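Local coordinates for ripening-associated protein (Musa acuminata, PDB 4PIT) that binds mannose-containing glycans, holding a dimannose in each of two pockets of a jacalin-like lectin domain, at residues V7-G12 / L132-V137; F18-A23 / S122-R127; I31-V36 / T61-V66; V40-T45 / R53-S58; E69-V74 / T96-Y101. The protein carries 1 engineered substitution. All coordinates share one frame; numbering follows the deposited sequence. Where two conformers were deposited one is given.

Contact 1 of 5, residues V7-G12 / L132-V137. With MAN (alpha-D-mannopyranose), chain F.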
# COMPACT_ATOMS: atom_id res chain seq x y z
N VAL B 7 5.89 1.86 3.71
CA VAL B 7 5.09 0.82 3.04
C VAL B 7 5.79 0.47 1.71
O VAL B 7 6.48 1.30 1.09
CB VAL B 7 3.60 1.18 2.85
CG1 VAL B 7 2.89 1.33 4.20
CG2 VAL B 7 3.43 2.43 2.01
N GLY B 8 5.63 -0.79 1.31
CA GLY B 8 6.41 -1.30 0.21
C GLY B 8 7.63 -2.02 0.77
O GLY B 8 7.68 -2.33 1.97
N ALA B 9 8.66 -2.26 -0.03
CA ALA B 9 8.74 -1.90 -1.44
C ALA B 9 8.00 -2.90 -2.30
O ALA B 9 7.78 -4.06 -1.88
CB ALA B 9 10.21 -1.87 -1.86
N TRP B 10 7.56 -2.43 -3.46
CA TRP B 10 6.98 -3.25 -4.52
C TRP B 10 8.04 -3.45 -5.57
O TRP B 10 8.71 -2.48 -5.95
CB TRP B 10 5.76 -2.57 -5.14
CG TRP B 10 4.59 -2.53 -4.19
CD1 TRP B 10 3.67 -3.53 -3.99
CD2 TRP B 10 4.27 -1.49 -3.27
NE1 TRP B 10 2.77 -3.15 -3.03
CE2 TRP B 10 3.12 -1.91 -2.55
CE3 TRP B 10 4.83 -0.24 -2.98
CZ2 TRP B 10 2.50 -1.09 -1.59
CZ3 TRP B 10 4.27 0.54 -1.98
CH2 TRP B 10 3.10 0.11 -1.30
N GLY B 11 8.19 -4.68 -6.03
CA GLY B 11 9.19 -5.03 -7.04
C GLY B 11 10.00 -6.23 -6.62
O GLY B 11 9.55 -7.09 -5.85
N GLY B 12 11.20 -6.30 -7.18
CA GLY B 12 12.11 -7.42 -6.97
C GLY B 12 13.17 -7.25 -5.92
O GLY B 12 13.27 -6.19 -5.27
N LEU B 132 14.88 -0.06 -12.28
CA LEU B 132 14.38 0.20 -10.95
C LEU B 132 13.73 -1.09 -10.44
O LEU B 132 12.55 -1.36 -10.73
CB LEU B 132 13.41 1.37 -10.95
CG LEU B 132 13.09 1.93 -9.57
CD1 LEU B 132 14.34 2.43 -8.83
CD2 LEU B 132 12.10 3.07 -9.70
N ASP B 133 14.50 -1.87 -9.66
CA ASP B 133 14.02 -3.14 -9.13
C ASP B 133 12.83 -3.00 -8.23
O ASP B 133 11.91 -3.81 -8.32
CB ASP B 133 15.12 -3.84 -8.34
CG ASP B 133 16.30 -4.20 -9.22
OD1 ASP B 133 17.03 -3.27 -9.66
OD2 ASP B 133 16.46 -5.41 -9.53
N ALA B 134 12.83 -1.97 -7.35
CA ALA B 134 11.72 -1.87 -6.39
C ALA B 134 11.60 -0.46 -5.87
O ALA B 134 12.57 0.30 -5.86
CB ALA B 134 11.94 -2.83 -5.23
N ILE B 135 10.41 -0.12 -5.40
CA ILE B 135 10.17 1.20 -4.79
C ILE B 135 9.18 1.06 -3.65
O ILE B 135 8.22 0.30 -3.73
CB ILE B 135 9.72 2.24 -5.86
CG1 ILE B 135 9.82 3.67 -5.28
CG2 ILE B 135 8.31 1.92 -6.40
CD1 ILE B 135 9.68 4.83 -6.37
N GLY B 136 9.41 1.84 -2.60
CA GLY B 136 8.52 1.97 -1.46
C GLY B 136 8.53 3.42 -1.01
O GLY B 136 9.30 4.25 -1.52
N VAL B 137 7.61 3.75 -0.09
CA VAL B 137 7.46 5.13 0.36
C VAL B 137 7.35 5.27 1.86
O VAL B 137 6.87 4.37 2.56
CB VAL B 137 6.22 5.81 -0.30
CG1 VAL B 137 6.42 6.03 -1.80
CG2 VAL B 137 4.92 5.07 -0.03
C1 MAN F . 21.18 -5.84 -13.44
C2 MAN F . 21.76 -6.03 -12.05
C3 MAN F . 20.76 -6.76 -11.15
C4 MAN F . 19.41 -6.04 -11.15
C5 MAN F . 18.92 -5.83 -12.58
C6 MAN F . 17.67 -5.00 -12.67
O2 MAN F . 22.03 -4.73 -11.51
O3 MAN F . 21.26 -6.88 -9.83
O4 MAN F . 18.45 -6.84 -10.47
O5 MAN F . 19.92 -5.15 -13.37
O6 MAN F . 17.89 -3.68 -12.15
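The first torsions of Val7 (chi1 -64°) and Val137 (chi1 -68°) place CG1 of each anti to its carbonyl carbon and swing CG2 between the backbone N and the carbonyl carbon, so that Val7 CG2 and Val137 CG2 meet at 3.7 Å. The pair belongs to one antiparallel sheet of the jacalin-type beta-prism and illustrates how a bulge can break a register without breaking the sheet. Val7 N bonds to Val137 O at 2.9 Å and Val137 N returns the bond, but the next hydrogen-bonded pair is Trp10 with Ile135, where Trp10 N reaches Ile135 O at 2.8 Å. One residue too many lies on the first strand; Gly8 and Ala9, joined by a cis peptide bond, fill the bulge. Gly8 CA lies over a face of the Trp10 indole, whose NE1 bonds to Ser113 O of the second subunit, and the sheet runs on into that subunit beyond Val7. Within the bulge Ala9 CB is directed at the partner strand and touches Ala134 CB at 3.9 Å. Gly12 N donates to Asp133 O at 2.8 Å, fastening the backbone of a residue that holds sugar. The mannose of chain F is also hydrogen-bonded by the backbone N of Gly15, Lys130 and Phe131. The Asp133 carboxylate grips it with both oxygens, OD1 accepting from O6 at 2.7 Å and OD2 from O4 at 2.6 Å.

Contact 2 of 5, residues F18-A23 / S122-R127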
# COMPACT_ATOMS: atom_id res chain seq x y z
N PHE B 18 18.35 1.22 -1.62
CA PHE B 18 18.51 2.64 -1.35
C PHE B 18 17.43 3.09 -0.37
O PHE B 18 16.35 2.48 -0.30
CB PHE B 18 18.47 3.50 -2.62
CG PHE B 18 17.13 3.53 -3.32
CD1 PHE B 18 16.17 4.49 -2.98
CD2 PHE B 18 16.86 2.68 -4.38
CE1 PHE B 18 14.96 4.57 -3.68
CE2 PHE B 18 15.65 2.75 -5.07
CZ PHE B 18 14.71 3.70 -4.73
N ASP B 19 17.69 4.18 0.34
CA ASP B 19 16.74 4.68 1.33
C ASP B 19 17.04 6.15 1.57
O ASP B 19 18.04 6.50 2.21
CB ASP B 19 16.85 3.84 2.62
CG ASP B 19 15.82 4.16 3.68
OD1 ASP B 19 15.08 5.14 3.50
OD2 ASP B 19 15.82 3.49 4.74
N MET B 20 16.14 7.02 1.08
CA MET B 20 16.26 8.49 1.20
C MET B 20 15.98 8.96 2.62
O MET B 20 16.44 10.02 3.04
CB MET B 20 15.21 9.05 0.24
CG MET B 20 15.37 10.41 -0.21
SD MET B 20 13.84 10.64 -1.19
CE MET B 20 13.57 12.35 -0.75
N GLY B 21 15.15 8.21 3.34
CA GLY B 21 14.68 8.65 4.64
C GLY B 21 13.48 9.57 4.46
O GLY B 21 13.11 9.95 3.35
N PRO B 22 12.91 10.01 5.61
CA PRO B 22 11.69 10.83 5.58
C PRO B 22 11.88 12.31 5.90
O PRO B 22 10.88 12.98 6.11
CB PRO B 22 10.90 10.22 6.72
CG PRO B 22 11.94 9.89 7.74
CD PRO B 22 13.23 9.58 6.97
N ALA B 23 13.12 12.80 6.00
CA ALA B 23 13.34 14.15 6.49
C ALA B 23 13.29 15.26 5.46
O ALA B 23 13.26 16.44 5.86
CB ALA B 23 14.68 14.20 7.20
N SER B 122 6.25 11.07 1.91
CA SER B 122 7.26 12.00 2.39
C SER B 122 8.71 11.59 2.08
O SER B 122 9.64 12.31 2.48
CB SER B 122 7.12 12.17 3.90
OG SER B 122 7.24 10.92 4.55
N GLY B 123 8.91 10.46 1.41
CA GLY B 123 10.25 10.00 1.07
C GLY B 123 10.13 8.68 0.34
O GLY B 123 9.05 8.08 0.26
N PHE B 124 11.28 8.20 -0.15
CA PHE B 124 11.35 6.99 -0.93
C PHE B 124 12.43 6.06 -0.46
O PHE B 124 13.45 6.47 0.07
CB PHE B 124 11.67 7.32 -2.41
CG PHE B 124 10.55 8.02 -3.12
CD1 PHE B 124 9.47 7.30 -3.62
CD2 PHE B 124 10.59 9.40 -3.33
CE1 PHE B 124 8.44 7.94 -4.30
CE2 PHE B 124 9.55 10.03 -4.02
CZ PHE B 124 8.49 9.30 -4.51
N PHE B 125 12.22 4.78 -0.73
CA PHE B 125 13.23 3.74 -0.54
C PHE B 125 12.97 2.70 -1.64
O PHE B 125 11.95 2.79 -2.33
CB PHE B 125 13.23 3.14 0.89
CG PHE B 125 12.01 2.35 1.27
CD1 PHE B 125 10.84 2.99 1.67
CD2 PHE B 125 12.00 0.95 1.17
CE1 PHE B 125 9.69 2.25 2.03
CE2 PHE B 125 10.86 0.21 1.53
CZ PHE B 125 9.71 0.87 1.94
N GLY B 126 13.88 1.77 -1.82
CA GLY B 126 13.66 0.71 -2.81
C GLY B 126 14.96 0.05 -3.19
O GLY B 126 15.85 -0.10 -2.34
N ARG B 127 15.04 -0.43 -4.44
CA ARG B 127 16.24 -1.11 -4.92
C ARG B 127 16.44 -0.73 -6.37
O ARG B 127 15.47 -0.55 -7.11
CB ARG B 127 16.10 -2.66 -4.79
CG ARG B 127 15.84 -3.15 -3.35
CD ARG B 127 15.80 -4.69 -3.28
NE ARG B 127 17.14 -5.21 -3.49
CZ ARG B 127 18.05 -5.37 -2.54
NH1 ARG B 127 19.26 -5.81 -2.84
NH2 ARG B 127 17.76 -5.07 -1.27
O HOH W 1 12.54 12.59 2.68
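Phe18 meets Gly126 as an antiparallel hydrogen-bonded pair, and Asp19 faces Phe125 as the adjoining non-hydrogen-bonded one, at an outer edge of the four-stranded beta-prism sheet that also holds strand 134-140. The backbone bonds are Phe18 N to Gly126 O at 2.9 Å, its reciprocal from Gly126 N, and Met20 N to Phe124 O at 2.9 Å. A polar side chain shapes the backbone that follows: Asp19 OD1 accepts from Gly21 N, an Asx turn, while also bonding to Tyr138 OH, and OD2 forms a salt bridge with Lys6. Aromatic packing comes in two forms. Phe18 CG sits between its own backbone N and carbonyl carbon (chi1 67°), which folds the ring flat over the neighbouring strand; Gly126 CA lies 3.9 Å from the ring centroid, a CH-pi contact over the face that the lack of a side chain on glycine allows. Met20 runs alongside Phe124 instead, and its sulfur comes to the ring edge in a Met-aromatic contact, SD to CD2 4.1 Å. Phe124 N also points a weak bond at SD. Where the backbones part, a water takes over, 2.8 Å from Gly21 O and 2.9 Å from Ser122 O.

Contact 3 of 5, residues I31-V36 / T61-V66. With MAN (alpha-D-mannopyranose), chain G; MAN (alpha-D-mannopyranose), chain C.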
# COMPACT_ATOMS: atom_id res chain seq x y z
N ILE B 31 10.98 10.31 -13.63
CA ILE B 31 10.94 8.88 -13.86
C ILE B 31 11.51 8.60 -15.25
O ILE B 31 11.00 9.14 -16.23
CB ILE B 31 9.48 8.35 -13.73
CG1 ILE B 31 8.93 8.60 -12.29
CG2 ILE B 31 9.40 6.84 -14.13
CD1 ILE B 31 7.35 8.46 -12.12
N PHE B 32 12.53 7.71 -15.34
CA PHE B 32 13.14 7.33 -16.63
C PHE B 32 12.58 6.01 -17.02
O PHE B 32 12.63 5.06 -16.23
CB PHE B 32 14.66 7.23 -16.53
CG PHE B 32 15.32 8.55 -16.22
CD1 PHE B 32 15.42 8.99 -14.90
CD2 PHE B 32 15.90 9.31 -17.23
CE1 PHE B 32 16.09 10.19 -14.60
CE2 PHE B 32 16.58 10.51 -16.94
CZ PHE B 32 16.63 10.95 -15.63
N SER B 33 11.99 5.94 -18.21
CA SER B 33 11.37 4.68 -18.59
C SER B 33 11.45 4.43 -20.07
O SER B 33 11.55 5.37 -20.88
CB SER B 33 9.90 4.66 -18.18
OG SER B 33 9.13 5.65 -18.87
N GLY B 34 11.29 3.17 -20.42
CA GLY B 34 11.20 2.75 -21.82
C GLY B 34 10.25 1.57 -21.83
O GLY B 34 9.07 1.73 -21.51
N ASP B 35 10.80 0.37 -22.09
CA ASP B 35 9.99 -0.85 -21.93
C ASP B 35 9.58 -0.98 -20.45
O ASP B 35 8.47 -1.41 -20.13
CB ASP B 35 10.82 -2.08 -22.30
CG ASP B 35 11.09 -2.32 -23.77
OD1 ASP B 35 10.54 -1.59 -24.61
OD2 ASP B 35 11.88 -3.23 -24.07
N VAL B 36 10.52 -0.62 -19.55
CA VAL B 36 10.29 -0.70 -18.10
C VAL B 36 10.69 0.60 -17.44
O VAL B 36 11.08 1.55 -18.13
CB VAL B 36 11.04 -1.91 -17.46
CG1 VAL B 36 10.55 -3.23 -18.05
CG2 VAL B 36 12.56 -1.78 -17.58
N THR B 61 13.69 7.28 -21.14
CA THR B 61 13.31 8.66 -21.42
C THR B 61 12.75 9.29 -20.14
O THR B 61 11.93 8.66 -19.48
CB THR B 61 12.23 8.64 -22.56
OG1 THR B 61 12.82 8.11 -23.74
CG2 THR B 61 11.66 10.04 -22.86
N PRO B 62 13.12 10.54 -19.79
CA PRO B 62 12.59 11.14 -18.55
C PRO B 62 11.15 11.67 -18.68
O PRO B 62 10.73 12.18 -19.72
CB PRO B 62 13.55 12.29 -18.29
CG PRO B 62 14.00 12.71 -19.68
CD PRO B 62 14.11 11.42 -20.44
N HIS B 63 10.42 11.56 -17.57
CA HIS B 63 9.07 12.07 -17.37
C HIS B 63 9.05 12.74 -16.01
O HIS B 63 9.22 12.06 -14.99
CB HIS B 63 8.06 10.92 -17.45
CG HIS B 63 8.19 10.12 -18.71
ND1 HIS B 63 7.67 10.58 -19.91
CD2 HIS B 63 8.80 8.93 -18.92
CE1 HIS B 63 7.96 9.64 -20.81
NE2 HIS B 63 8.65 8.64 -20.27
N GLU B 64 8.85 14.07 -15.96
CA GLU B 64 8.96 14.79 -14.70
C GLU B 64 7.64 15.09 -14.05
O GLU B 64 6.65 15.45 -14.72
CB GLU B 64 9.70 16.11 -14.90
CG GLU B 64 10.62 16.48 -13.75
CD GLU B 64 11.60 17.58 -14.13
OE1 GLU B 64 11.58 18.05 -15.29
OE2 GLU B 64 12.40 17.98 -13.26
N ILE B 65 7.65 15.00 -12.73
CA ILE B 65 6.58 15.40 -11.84
C ILE B 65 7.15 16.52 -11.01
O ILE B 65 7.99 16.25 -10.14
CB ILE B 65 6.06 14.23 -10.96
CG1 ILE B 65 5.59 13.05 -11.83
CG2 ILE B 65 4.94 14.73 -10.00
CD1 ILE B 65 5.22 11.78 -10.99
N VAL B 66 6.79 17.78 -11.31
CA VAL B 66 7.32 18.92 -10.57
C VAL B 66 6.21 19.43 -9.69
O VAL B 66 5.18 19.91 -10.20
CB VAL B 66 7.85 20.03 -11.53
CG1 VAL B 66 8.52 21.17 -10.75
CG2 VAL B 66 8.82 19.48 -12.56
C1 MAN G . 13.97 0.53 -24.32
C2 MAN G . 14.68 1.88 -24.34
C3 MAN G . 15.85 1.90 -23.36
C4 MAN G . 15.42 1.44 -21.96
C5 MAN G . 14.71 0.09 -22.03
C6 MAN G . 14.13 -0.35 -20.70
O2 MAN G . 13.72 2.89 -24.03
O3 MAN G . 16.42 3.20 -23.27
O4 MAN G . 16.59 1.32 -21.16
O5 MAN G . 13.63 0.16 -22.97
O6 MAN G . 13.15 0.57 -20.21
C1 MAN C . 15.06 -2.78 -24.92
C2 MAN C . 14.20 -1.61 -25.42
C3 MAN C . 14.08 -1.63 -26.95
C4 MAN C . 15.46 -1.70 -27.60
C5 MAN C . 16.21 -2.91 -27.03
C6 MAN C . 17.61 -3.09 -27.57
O1 MAN C . 14.36 -3.98 -25.08
O2 MAN C . 14.81 -0.40 -24.98
O3 MAN C . 13.36 -0.50 -27.42
O4 MAN C . 15.34 -1.80 -29.01
O5 MAN C . 16.32 -2.79 -25.60
O6 MAN C . 18.05 -4.42 -27.37
O HOH W 2 9.29 6.72 -21.97
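Ser33 and His63 lie on the same face of an antiparallel pair of strands, with the serine hydroxyl near the plane of the imidazole and at its edge, Ser33 OG being 3.3 Å from His63 CD2. A water sits in the plane of the same ring, 2.6 Å from His63 NE2, and donates to Ser33 O, tying the ring to the partner backbone. On that face too, Ile31 and Ile65 touch by their extremities, CD1 to CD1 at 4.1 Å, and Phe104 stacks on the His63 ring. The reverse face carries Phe32, whose ring slants across Pro62 with CE2 3.8 Å from Pro62 CB. Four backbone bonds join Ile31 to His63 and Ser33 to Thr61, among them Thr61 N to Ser33 O at 2.9 Å. In this beta-prism the strand carrying Ile31 to Ser33 runs straight on into the GXXXD loop of a mannose site, Gly34 to Asp38. There Asp35 N donates to O5 of the chain G mannose at 3.0 Å and Val36 N to its O6 at 3.0 Å. Asp35 OD2 accepts from O1 of the chain C mannose at 2.8 Å and from Tyr83 OH. Asp38 OD2 and Gly60 N bond to mannose as well. With two backbone N-H groups aimed at neighbouring oxygens of one mannose, recognition probably depends partly on the loop's shape, and the Asp35 carboxylate extends the grip to the second sugar.

Contact 4 of 5, residues V40-T45 / R53-S58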
# COMPACT_ATOMS: atom_id res chain seq x y z
N VAL B 40 14.97 6.52 -11.35
CA VAL B 40 14.27 7.73 -10.90
C VAL B 40 15.25 8.72 -10.30
O VAL B 40 16.10 8.31 -9.50
CB VAL B 40 13.16 7.41 -9.85
CG1 VAL B 40 12.36 8.65 -9.48
CG2 VAL B 40 12.21 6.31 -10.31
N ASP B 41 15.08 10.04 -10.60
CA ASP B 41 15.82 11.11 -9.95
C ASP B 41 14.86 11.68 -8.93
O ASP B 41 13.72 11.99 -9.30
CB ASP B 41 16.26 12.23 -10.88
CG ASP B 41 17.44 11.98 -11.76
OD1 ASP B 41 18.15 10.98 -11.53
OD2 ASP B 41 17.69 12.81 -12.65
N VAL B 42 15.27 11.83 -7.69
CA VAL B 42 14.43 12.50 -6.71
C VAL B 42 15.14 13.76 -6.35
O VAL B 42 16.32 13.70 -5.96
CB VAL B 42 14.11 11.65 -5.45
CG1 VAL B 42 13.21 12.41 -4.47
CG2 VAL B 42 13.50 10.28 -5.82
N THR B 43 14.46 14.91 -6.51
CA THR B 43 15.05 16.21 -6.16
C THR B 43 14.33 16.72 -4.94
O THR B 43 13.09 16.72 -4.91
CB THR B 43 15.00 17.19 -7.35
OG1 THR B 43 15.71 16.63 -8.47
CG2 THR B 43 15.64 18.56 -7.02
N PHE B 44 15.10 17.16 -3.94
CA PHE B 44 14.51 17.60 -2.70
C PHE B 44 15.27 18.78 -2.14
O PHE B 44 16.40 19.06 -2.56
CB PHE B 44 14.51 16.44 -1.69
CG PHE B 44 15.89 15.89 -1.38
CD1 PHE B 44 16.69 16.49 -0.40
CD2 PHE B 44 16.38 14.79 -2.07
CE1 PHE B 44 17.98 16.00 -0.14
CE2 PHE B 44 17.66 14.29 -1.78
CZ PHE B 44 18.43 14.89 -0.80
N THR B 45 14.64 19.49 -1.20
CA THR B 45 15.28 20.59 -0.49
C THR B 45 15.37 20.23 0.98
O THR B 45 14.53 19.49 1.53
CB THR B 45 14.56 21.93 -0.71
OG1 THR B 45 13.24 21.81 -0.18
CG2 THR B 45 14.50 22.36 -2.18
N ARG B 53 19.09 12.88 -6.11
CA ARG B 53 19.67 11.54 -6.02
C ARG B 53 19.09 10.72 -7.14
O ARG B 53 17.87 10.77 -7.35
CB ARG B 53 19.37 10.89 -4.66
CG ARG B 53 20.08 11.63 -3.54
CD ARG B 53 19.87 11.03 -2.19
NE ARG B 53 20.46 11.89 -1.16
CZ ARG B 53 20.45 11.62 0.14
NH1 ARG B 53 20.98 12.48 1.01
NH2 ARG B 53 19.89 10.50 0.59
N HIS B 54 19.94 9.92 -7.82
CA HIS B 54 19.54 9.03 -8.89
C HIS B 54 19.57 7.59 -8.41
O HIS B 54 20.57 7.16 -7.83
CB HIS B 54 20.48 9.16 -10.13
CG HIS B 54 20.06 8.25 -11.25
ND1 HIS B 54 19.01 8.60 -12.09
CD2 HIS B 54 20.50 7.01 -11.59
CE1 HIS B 54 18.85 7.57 -12.92
NE2 HIS B 54 19.75 6.61 -12.69
N TYR B 55 18.50 6.85 -8.69
CA TYR B 55 18.40 5.43 -8.36
C TYR B 55 18.07 4.64 -9.60
O TYR B 55 17.27 5.10 -10.41
CB TYR B 55 17.34 5.19 -7.29
CG TYR B 55 17.51 6.07 -6.07
CD1 TYR B 55 18.62 5.94 -5.24
CD2 TYR B 55 16.57 7.05 -5.76
CE1 TYR B 55 18.76 6.73 -4.08
CE2 TYR B 55 16.69 7.83 -4.61
CZ TYR B 55 17.79 7.68 -3.79
OH TYR B 55 17.83 8.47 -2.65
N GLY B 56 18.65 3.45 -9.73
CA GLY B 56 18.44 2.67 -10.94
C GLY B 56 19.49 2.99 -11.98
O GLY B 56 20.51 3.62 -11.67
N GLY B 57 19.25 2.55 -13.20
CA GLY B 57 20.17 2.64 -14.33
C GLY B 57 20.12 3.91 -15.14
O GLY B 57 19.41 4.87 -14.80
N SER B 58 20.84 3.90 -16.27
CA SER B 58 20.98 5.11 -17.09
C SER B 58 20.08 5.17 -18.34
O SER B 58 20.13 6.18 -19.05
CB SER B 58 22.43 5.26 -17.52
OG SER B 58 22.81 4.11 -18.25
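The beta hairpin of strands 37-46 and 49-56, one half of a beta-prism sheet with 49-56 as its edge strand within the chain, is stitched here by Val40 with Tyr55 and Val42 with Arg53, both hydrogen-bonded pairs; Val40 N to Tyr55 O spans 2.9 Å and Val42 N to Arg53 O 2.8 Å. Between them the non-hydrogen-bonded pair Asp41 and His54 sends its side chains to the opposite surface. His54 CG stands anti to the backbone N (chi1 -179°), which brings ND1 to Asp41 OD1 at 2.6 Å. The oxygen lies in the imidazole plane and is met nearly end-on, while the carboxylate is turned 79° from the ring. At the far edge NE2 donates to Gly57 O at 2.8 Å, from above the carbonyl plane, so the ring is pinned at both nitrogens. On the surface shared with Val42, the ring edge of Phe44 abuts a face of the Arg53 guanidinium, the two planes 83° apart, with Phe44 CZ 3.6 Å from Arg53 NE. The extended arginine keeps its charge paired through NE with Glu51 of the same strand. Beside it Val42 CG2 touches the edge of the Tyr55 ring at CE2, 4.2 Å away, and Tyr55 is stacked in turn by Phe18. A histidine that donates from both nitrogens is consistent with an imidazolium, which the Asp41 carboxylate would tend to stabilise.

Contact 5 of 5, residues E69-V74 / T96-Y101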
# COMPACT_ATOMS: atom_id res chain seq x y z
N GLU B 69 3.36 24.73 -5.54
CA GLU B 69 3.14 25.07 -4.13
C GLU B 69 1.78 24.50 -3.74
O GLU B 69 0.83 24.58 -4.52
CB GLU B 69 3.21 26.61 -3.90
CG GLU B 69 3.27 27.02 -2.43
CD GLU B 69 4.44 26.52 -1.60
OE1 GLU B 69 5.58 26.47 -2.13
OE2 GLU B 69 4.22 26.20 -0.41
N GLY B 70 1.75 23.82 -2.60
CA GLY B 70 0.54 23.18 -2.10
C GLY B 70 0.18 21.86 -2.76
O GLY B 70 -0.91 21.34 -2.55
N GLU B 71 1.10 21.31 -3.58
CA GLU B 71 0.87 20.04 -4.25
C GLU B 71 1.72 18.98 -3.58
O GLU B 71 2.91 19.22 -3.32
CB GLU B 71 1.22 20.14 -5.73
CG GLU B 71 0.79 18.94 -6.56
CD GLU B 71 1.12 19.01 -8.04
OE1 GLU B 71 1.89 19.91 -8.44
OE2 GLU B 71 0.62 18.15 -8.80
N TYR B 72 1.12 17.83 -3.31
CA TYR B 72 1.85 16.74 -2.66
C TYR B 72 1.45 15.41 -3.24
O TYR B 72 0.37 15.28 -3.83
CB TYR B 72 1.60 16.74 -1.14
CG TYR B 72 0.19 17.07 -0.75
CD1 TYR B 72 -0.78 16.08 -0.67
CD2 TYR B 72 -0.19 18.38 -0.45
CE1 TYR B 72 -2.11 16.39 -0.36
CE2 TYR B 72 -1.51 18.70 -0.14
CZ TYR B 72 -2.46 17.70 -0.07
OH TYR B 72 -3.76 18.00 0.26
N LEU B 73 2.34 14.40 -3.06
CA LEU B 73 2.10 13.06 -3.58
C LEU B 73 1.15 12.29 -2.68
O LEU B 73 1.43 12.14 -1.50
CB LEU B 73 3.43 12.29 -3.72
CG LEU B 73 4.40 12.89 -4.76
CD1 LEU B 73 5.83 12.42 -4.50
CD2 LEU B 73 3.93 12.57 -6.21
N VAL B 74 0.03 11.82 -3.24
CA VAL B 74 -0.98 11.13 -2.43
C VAL B 74 -1.30 9.73 -2.95
O VAL B 74 -2.25 9.09 -2.47
CB VAL B 74 -2.29 11.96 -2.30
CG1 VAL B 74 -2.04 13.25 -1.55
CG2 VAL B 74 -2.98 12.19 -3.66
N THR B 96 -1.14 13.19 -7.39
CA THR B 96 -1.02 14.28 -6.44
C THR B 96 -2.43 14.71 -6.11
O THR B 96 -3.39 14.22 -6.69
CB THR B 96 -0.16 15.44 -6.93
OG1 THR B 96 -0.90 16.17 -7.92
CG2 THR B 96 1.22 15.02 -7.43
N ASN B 97 -2.57 15.67 -5.20
CA ASN B 97 -3.88 16.21 -4.88
C ASN B 97 -4.40 17.06 -6.06
O ASN B 97 -5.56 17.47 -6.04
CB ASN B 97 -3.80 17.04 -3.59
CG ASN B 97 -2.79 18.17 -3.65
OD1 ASN B 97 -1.66 18.00 -4.10
ND2 ASN B 97 -3.18 19.35 -3.17
N LYS B 98 -3.55 17.32 -7.08
CA LYS B 98 -3.93 18.12 -8.25
C LYS B 98 -4.20 17.25 -9.48
O LYS B 98 -5.14 17.56 -10.23
CB LYS B 98 -2.87 19.19 -8.56
CG LYS B 98 -2.71 20.18 -7.41
CD LYS B 98 -2.46 21.62 -7.86
CE LYS B 98 -2.58 22.62 -6.71
NZ LYS B 98 -3.89 22.55 -6.00
N LYS B 99 -3.41 16.18 -9.71
CA LYS B 99 -3.67 15.33 -10.87
C LYS B 99 -2.92 14.02 -10.83
O LYS B 99 -2.09 13.81 -9.97
CB LYS B 99 -3.31 16.07 -12.17
CG LYS B 99 -1.89 16.54 -12.25
CD LYS B 99 -1.55 16.77 -13.72
CE LYS B 99 -0.55 17.87 -13.91
N ALA B 100 -3.20 13.18 -11.82
CA ALA B 100 -2.55 11.89 -12.01
C ALA B 100 -1.38 12.03 -13.00
O ALA B 100 -1.47 12.77 -14.00
CB ALA B 100 -3.54 10.87 -12.50
N TYR B 101 -0.29 11.30 -12.73
CA TYR B 101 0.88 11.30 -13.59
C TYR B 101 1.19 9.89 -14.00
O TYR B 101 1.20 8.97 -13.16
CB TYR B 101 2.10 11.92 -12.87
CG TYR B 101 1.95 13.38 -12.50
CD1 TYR B 101 1.31 13.76 -11.33
CD2 TYR B 101 2.47 14.39 -13.32
CE1 TYR B 101 1.17 15.09 -10.97
CE2 TYR B 101 2.35 15.74 -12.96
CZ TYR B 101 1.71 16.08 -11.78
OH TYR B 101 1.55 17.39 -11.37
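Glu71 OE2 is the tight end of this contact, gripped by two hydroxyls: Thr96 OG1 donates to its anti lone pair at 2.6 Å, and Tyr101 OH approaches on the syn side at 2.8 Å. Glu71 CG stands anti to the backbone N (chi1 -170°) and the chain runs straight on from there, carrying the carboxylate tip to tip with the tyrosine. OE1 accepts from Gln68 N, so three donors hold the buried group and would tend to stabilise its negative charge. Thr96 OG1 accepts as well as donates, taking Lys98 N at 3.0 Å and Lys99 N at 3.1 Å in an ST turn and ST motif that shapes the turn between strands 86-96 and 100-104. In beta-prism terms, that turn of one sheet clasps the run-in to strand 73-83 of the same sheet, and Leu73 opposite Thr96 is the non-hydrogen-bonded pair where the two first meet as strands. Asn97 completes the clasp with its amide, OD1 accepting from Tyr72 N at 2.9 Å and ND2 donating to Gly70 O at 3.1 Å. That amide lies flat on the Tyr72 ring, the planes 10° apart, with CG towards the rim. Outward the packing thins. Exposed Lys98 lays its CB and CG along Glu71, CB 3.6 Å from OE2, and its ammonium bends off, NZ staying 6.8 Å from Glu71 OE1. Exposed Glu69 points away, with a weak, long ion pair to Arg25.

The five contacts sample all three sheets of the prism. Contacts 1 and 2 share a sheet, their centres about 10 Å apart, and Gly136 N lies 2.7 Å from Phe125 O where strands 134-140 and 118-128 run side by side. Contacts 3 and 4 occupy the second, joined through Phe32 CE1 against Asp41 CG at 3.6 Å; contact 5 belongs to the third. Between sheets the joints are side chains: Phe18 CG of contact 2 on Tyr55 CD1 of contact 4 at 3.4 Å, Phe124 CZ of contact 2 on Leu73 CD1 of contact 5. Contacts 1 and 3, whose centres are about 16 Å apart, each end in a different mannose pocket, whereas the centre of contact 5 lies about 20 Å from that of contact 1, on the opposite side of the chain's centre.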